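Local coordinates for protein membrane-anchored mycosin mycp1 (Mycobacterium thermoresistibile, PDB 4HVL) that is a subtilisin-family serine protease, probably an endopeptidase, and an essential component of the type VII (ESX-1) secretion system, at residues A10-D15 / V196-N201; H168-G173 / H205-V210. All coordinates share one frame; numbering follows the deposited sequence.

How the contacts relate
Both contacts use helix 194-206 of the subtilisin fold, contact 1 through residues of its first half and contact 2 at its C-terminal end, and both lie well away from the centre of the chain. Contact 1 is apolar: an N-terminal loop packs on two buried alanines. Contact 2 is partly exposed: an exposed lysine near the C-terminal end of helix 194-206 rests its aliphatic chain on a buried alanine and an asparagine in the last turn of helix 154-171. Their centres are 11 Å apart, and they meet at one zinc ion, bound by Asp15 of 10-15 and His168 of 168-173. Asn171 of contact 2 also reaches Asp15 of contact 1.

Contact 1: residues A10-D15 / V196-N201; sequences AAVPPD and VGAAVN. With ZN (zinc ion), chain C.
Ala198 of helix 194-206 points its methyl toward loop 10-15, where it meets Ala11 and Val12 as the N-terminal extension of this subtilisin-fold protease runs over the helices flanking the parallel sheet. No hydrogen bond joins the two segments; the contact is apolar packing against one helix face. Ala198 CB lies 3.4 Å from Ala11 C and meets the peptide between Ala11 and Val12, so backbone as well as side chains covers the methyl. Ala11 CB reaches the same methyl at 4.1 Å. From the next residue, Val12 CG2 approaches to 3.9 Å of Ala198 CB; CG1 stands anti to the backbone N (chi1 178°), which leaves CG2 beside that nitrogen and near the helix. One residue further, the Pro13 ring brings its CD to 4.3 Å from Ala199 CB, a looser touch than those on Ala198. Val12 and Pro13 also lean on Val167 of helix 154-171, and Ala199 packs on Ile166 of that helix, so the loop lies across two neighbouring helices. Small alanine side chains on the helix let the loop backbone come close, with Val12 CA and Ala198 CA 4.9 Å apart. Beyond the prolines the loop ends at a metal site shared with His168: Asp15 OD1 binds the zinc ion at 2.0 Å, while Asp15 OD2 lies 2.6 Å from the same ion.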
loop_
_atom_site.group_PDB
_atom_site.type_symbol
_atom_site.label_atom_id
_atom_site.label_comp_id
_atom_site.label_asym_id
_atom_site.label_seq_id
_atom_site.Cartn_x
_atom_site.Cartn_y
_atom_site.Cartn_z
ATOM N N ALA A 10 -8.726 22.633 4.555
ATOM C CA ALA A 10 -9.494 22.891 5.760
ATOM C C ALA A 10 -10.364 21.701 6.180
ATOM O O ALA A 10 -10.952 21.714 7.251
ATOM C CB ALA A 10 -10.345 24.134 5.587
ATOM N N ALA A 11 -10.433 20.664 5.359
ATOM C CA ALA A 11 -11.341 19.565 5.616
ATOM C C ALA A 11 -10.664 18.391 6.287
ATOM O O ALA A 11 -11.071 17.263 6.078
ATOM C CB ALA A 11 -11.983 19.122 4.323
ATOM N N VAL A 12 -9.666 18.643 7.132
ATOM C CA VAL A 12 -8.971 17.548 7.830
ATOM C C VAL A 12 -9.915 16.950 8.865
ATOM O O VAL A 12 -10.436 17.668 9.688
ATOM C CB VAL A 12 -7.663 18.026 8.511
ATOM C CG1 VAL A 12 -6.978 16.896 9.272
ATOM C CG2 VAL A 12 -6.698 18.580 7.476
ATOM N N PRO A 13 -10.110 15.624 8.837
ATOM C CA PRO A 13 -10.994 14.974 9.791
ATOM C C PRO A 13 -10.435 14.933 11.207
ATOM O O PRO A 13 -9.245 15.147 11.398
ATOM C CB PRO A 13 -11.128 13.557 9.250
ATOM C CG PRO A 13 -9.941 13.341 8.389
ATOM C CD PRO A 13 -9.431 14.662 7.946
ATOM N N PRO A 14 -11.305 14.661 12.199
ATOM C CA PRO A 14 -10.821 14.527 13.558
ATOM C C PRO A 14 -9.835 13.352 13.687
ATOM O O PRO A 14 -9.941 12.362 12.975
ATOM C CB PRO A 14 -12.107 14.291 14.388
ATOM C CG PRO A 14 -13.139 13.835 13.414
ATOM C CD PRO A 14 -12.764 14.428 12.090
ATOM N N ASP A 15 -8.858 13.514 14.566
ATOM C CA ASP A 15 -7.939 12.455 14.916
ATOM C C ASP A 15 -8.662 11.532 15.889
ATOM O O ASP A 15 -8.599 11.722 17.082
ATOM C CB ASP A 15 -6.679 13.056 15.531
ATOM C CG ASP A 15 -5.715 12.010 16.055
ATOM O OD1 ASP A 15 -5.684 10.878 15.549
ATOM O OD2 ASP A 15 -5.006 12.352 17.022
ATOM N N VAL A 196 -10.238 12.632 2.713
ATOM C CA VAL A 196 -9.077 11.811 2.396
ATOM C C VAL A 196 -7.973 12.691 1.828
ATOM O O VAL A 196 -6.817 12.596 2.242
ATOM C CB VAL A 196 -9.407 10.624 1.455
ATOM C CG1 VAL A 196 -8.138 9.843 1.084
ATOM C CG2 VAL A 196 -10.434 9.705 2.101
ATOM N N GLY A 197 -8.351 13.556 0.900
ATOM C CA GLY A 197 -7.439 14.510 0.300
ATOM C C GLY A 197 -6.825 15.421 1.336
ATOM O O GLY A 197 -5.635 15.670 1.307
ATOM N N ALA A 198 -7.637 15.896 2.266
ATOM C CA ALA A 198 -7.140 16.783 3.310
ATOM C C ALA A 198 -6.171 16.033 4.220
ATOM O O ALA A 198 -5.149 16.603 4.648
ATOM C CB ALA A 198 -8.291 17.370 4.110
ATOM N N ALA A 199 -6.462 14.760 4.506
ATOM C CA ALA A 199 -5.601 13.958 5.375
ATOM C C ALA A 199 -4.265 13.688 4.707
ATOM O O ALA A 199 -3.229 13.785 5.345
ATOM C CB ALA A 199 -6.272 12.655 5.748
ATOM N N VAL A 200 -4.287 13.360 3.416
ATOM C CA VAL A 200 -3.056 13.084 2.681
ATOM C C VAL A 200 -2.204 14.338 2.672
ATOM O O VAL A 200 -0.992 14.291 2.960
ATOM C CB VAL A 200 -3.357 12.598 1.236
ATOM C CG1 VAL A 200 -2.080 12.467 0.435
ATOM C CG2 VAL A 200 -4.068 11.237 1.245
ATOM N N ASN A 201 -2.837 15.477 2.378
ATOM C CA ASN A 201 -2.148 16.776 2.397
ATOM C C ASN A 201 -1.496 17.091 3.738
ATOM O O ASN A 201 -0.369 17.572 3.769
ATOM C CB ASN A 201 -3.117 17.893 2.017
ATOM C CG ASN A 201 -2.437 19.254 1.904
ATOM O OD1 ASN A 201 -1.592 19.463 1.054
ATOM N ND2 ASN A 201 -2.828 20.184 2.760
HETATM ZN ZN ZN C . -4.631 9.779 16.907
#

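Contact 2: residues H168-G173 / H205-V210; sequences HAANLG and HVKNAV. With ZN (zinc ion), chain C; ZN (zinc ion), chain E.
Lys207, close to the C-terminal end of helix 194-206, reaches to the last turn of helix 154-171, two helices that pack side by side in the subtilisin fold. Its CB points toward the other segment and lies 4.0 Å from Ala170 CB. The next carbon, CG, is set beside the backbone N by chi1 (-53°) and makes the nearest approach to that methyl, 3.9 Å. The chain then bends at chi2 (-69°) and runs on extended through CD, passing from the alanine toward the asparagine. CE comes within 3.6 Å of Asn171 OD1, a contact of carbon with oxygen where the two side chains cross at a slant; NZ makes no hydrogen bond to the asparagine. The amide of Asn171 is employed on other partners: OD1 bonds with Tyr202 OH and ND2 with Asp15 OD2. Ala170 also packs on Tyr202 and Ala203, which extends this apolar patch along helix 194-206. At Gly173, positive phi and bonds back into the last turn close helix 154-171 in a Schellman motif; Gly173 N reaches Ala170 O at 3.0 Å. Each segment carries a metal ligand away from the lysine. His168 ND1 binds one zinc ion at 2.1 Å, with Leu172 CG above one face of its ring, displaced toward the rim, and His205 NE2 binds another at 2.1 Å, with two waters among its other ligands. Across the segments, then, the lysine works through its methylenes rather than its charge, while Asn171, in bonding to Asp15, probably steadies a zinc-binding carboxylate from the second shell.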
loop_
_atom_site.group_PDB
_atom_site.type_symbol
_atom_site.label_atom_id
_atom_site.label_comp_id
_atom_site.label_asym_id
_atom_site.label_seq_id
_atom_site.Cartn_x
_atom_site.Cartn_y
_atom_site.Cartn_z
ATOM N N HIS A 168 -4.279 10.118 11.955
ATOM C CA HIS A 168 -3.719 9.427 13.096
ATOM C C HIS A 168 -2.287 8.889 12.820
ATOM O O HIS A 168 -1.386 9.071 13.644
ATOM C CB HIS A 168 -4.672 8.326 13.524
ATOM C CG HIS A 168 -4.183 7.485 14.659
ATOM N ND1 HIS A 168 -4.161 7.923 15.960
ATOM C CD2 HIS A 168 -3.741 6.206 14.688
ATOM C CE1 HIS A 168 -3.711 6.957 16.747
ATOM N NE2 HIS A 168 -3.451 5.901 15.996
ATOM N N ALA A 169 -2.074 8.269 11.652
ATOM C CA ALA A 169 -0.745 7.777 11.278
ATOM C C ALA A 169 0.293 8.885 11.330
ATOM O O ALA A 169 1.407 8.700 11.836
ATOM C CB ALA A 169 -0.774 7.130 9.901
ATOM N N ALA A 170 -0.061 10.029 10.761
ATOM C CA ALA A 170 0.818 11.207 10.739
ATOM C C ALA A 170 1.129 11.676 12.156
ATOM O O ALA A 170 2.289 11.956 12.485
ATOM C CB ALA A 170 0.163 12.321 9.952
ATOM N N ASN A 171 0.089 11.727 12.997
ATOM C CA ASN A 171 0.243 12.112 14.406
ATOM C C ASN A 171 1.139 11.184 15.234
ATOM O O ASN A 171 1.741 11.613 16.225
ATOM C CB ASN A 171 -1.130 12.285 15.075
ATOM C CG ASN A 171 -1.868 13.534 14.573
ATOM O OD1 ASN A 171 -1.288 14.379 13.900
ATOM N ND2 ASN A 171 -3.153 13.658 14.919
ATOM N N LEU A 172 1.203 9.916 14.826
ATOM C CA LEU A 172 2.100 8.923 15.444
ATOM C C LEU A 172 3.568 9.206 15.160
ATOM O O LEU A 172 4.424 8.661 15.834
ATOM C CB LEU A 172 1.749 7.505 14.966
ATOM C CG LEU A 172 0.402 6.994 15.511
ATOM C CD1 LEU A 172 -0.046 5.731 14.792
ATOM C CD2 LEU A 172 0.483 6.760 17.024
ATOM N N GLY A 173 3.864 10.046 14.172
ATOM C CA GLY A 173 5.250 10.454 13.888
ATOM C C GLY A 173 5.949 9.607 12.827
ATOM O O GLY A 173 7.170 9.582 12.750
ATOM N N HIS A 205 2.371 17.577 3.841
ATOM C CA HIS A 205 2.803 18.971 3.932
ATOM C C HIS A 205 2.924 19.493 5.363
ATOM O O HIS A 205 3.684 20.423 5.595
ATOM C CB HIS A 205 1.912 19.888 3.089
ATOM C CG HIS A 205 2.103 19.701 1.627
ATOM N ND1 HIS A 205 1.056 19.559 0.741
ATOM C CD2 HIS A 205 3.233 19.555 0.897
ATOM C CE1 HIS A 205 1.535 19.361 -0.474
ATOM N NE2 HIS A 205 2.851 19.355 -0.399
ATOM N N VAL A 206 2.219 18.892 6.314
ATOM C CA VAL A 206 2.251 19.390 7.702
ATOM C C VAL A 206 3.125 18.535 8.628
ATOM O O VAL A 206 3.770 19.065 9.540
ATOM C CB VAL A 206 0.831 19.526 8.261
ATOM C CG1 VAL A 206 0.845 20.049 9.682
ATOM C CG2 VAL A 206 0.011 20.435 7.351
ATOM N N LYS A 207 3.136 17.222 8.412
ATOM C CA LYS A 207 3.892 16.310 9.277
ATOM C C LYS A 207 5.106 15.649 8.598
ATOM O O LYS A 207 5.729 14.773 9.181
ATOM C CB LYS A 207 2.951 15.255 9.878
ATOM C CG LYS A 207 1.731 15.835 10.591
ATOM C CD LYS A 207 2.079 16.579 11.889
ATOM C CE LYS A 207 0.808 17.015 12.610
ATOM N NZ LYS A 207 0.978 17.945 13.766
ATOM N N ASN A 208 5.478 16.078 7.396
ATOM C CA ASN A 208 6.748 15.626 6.791
ATOM C C ASN A 208 6.812 14.117 6.484
ATOM O O ASN A 208 7.872 13.486 6.647
ATOM C CB ASN A 208 7.938 16.040 7.700
ATOM C CG ASN A 208 9.297 15.668 7.113
ATOM O OD1 ASN A 208 9.565 15.941 5.943
ATOM N ND2 ASN A 208 10.172 15.035 7.934
ATOM N N ALA A 209 5.693 13.538 6.054
ATOM C CA ALA A 209 5.636 12.106 5.779
ATOM C C ALA A 209 5.493 11.818 4.304
ATOM O O ALA A 209 4.799 12.518 3.567
ATOM C CB ALA A 209 4.501 11.442 6.544
ATOM N N VAL A 210 6.171 10.769 3.883
ATOM C CA VAL A 210 6.064 10.274 2.523
ATOM C C VAL A 210 4.882 9.339 2.545
ATOM O O VAL A 210 4.836 8.483 3.421
ATOM C CB VAL A 210 7.299 9.461 2.134
ATOM C CG1 VAL A 210 7.013 8.605 0.893
ATOM C CG2 VAL A 210 8.478 10.389 1.909
HETATM ZN ZN ZN C . -4.631 9.779 16.907
HETATM ZN ZN ZN E . 4.121 18.958 -2.041
HETATM O O HOH W 1 6.136 19.846 -1.689
HETATM O O HOH W 2 2.707 19.486 -3.732
#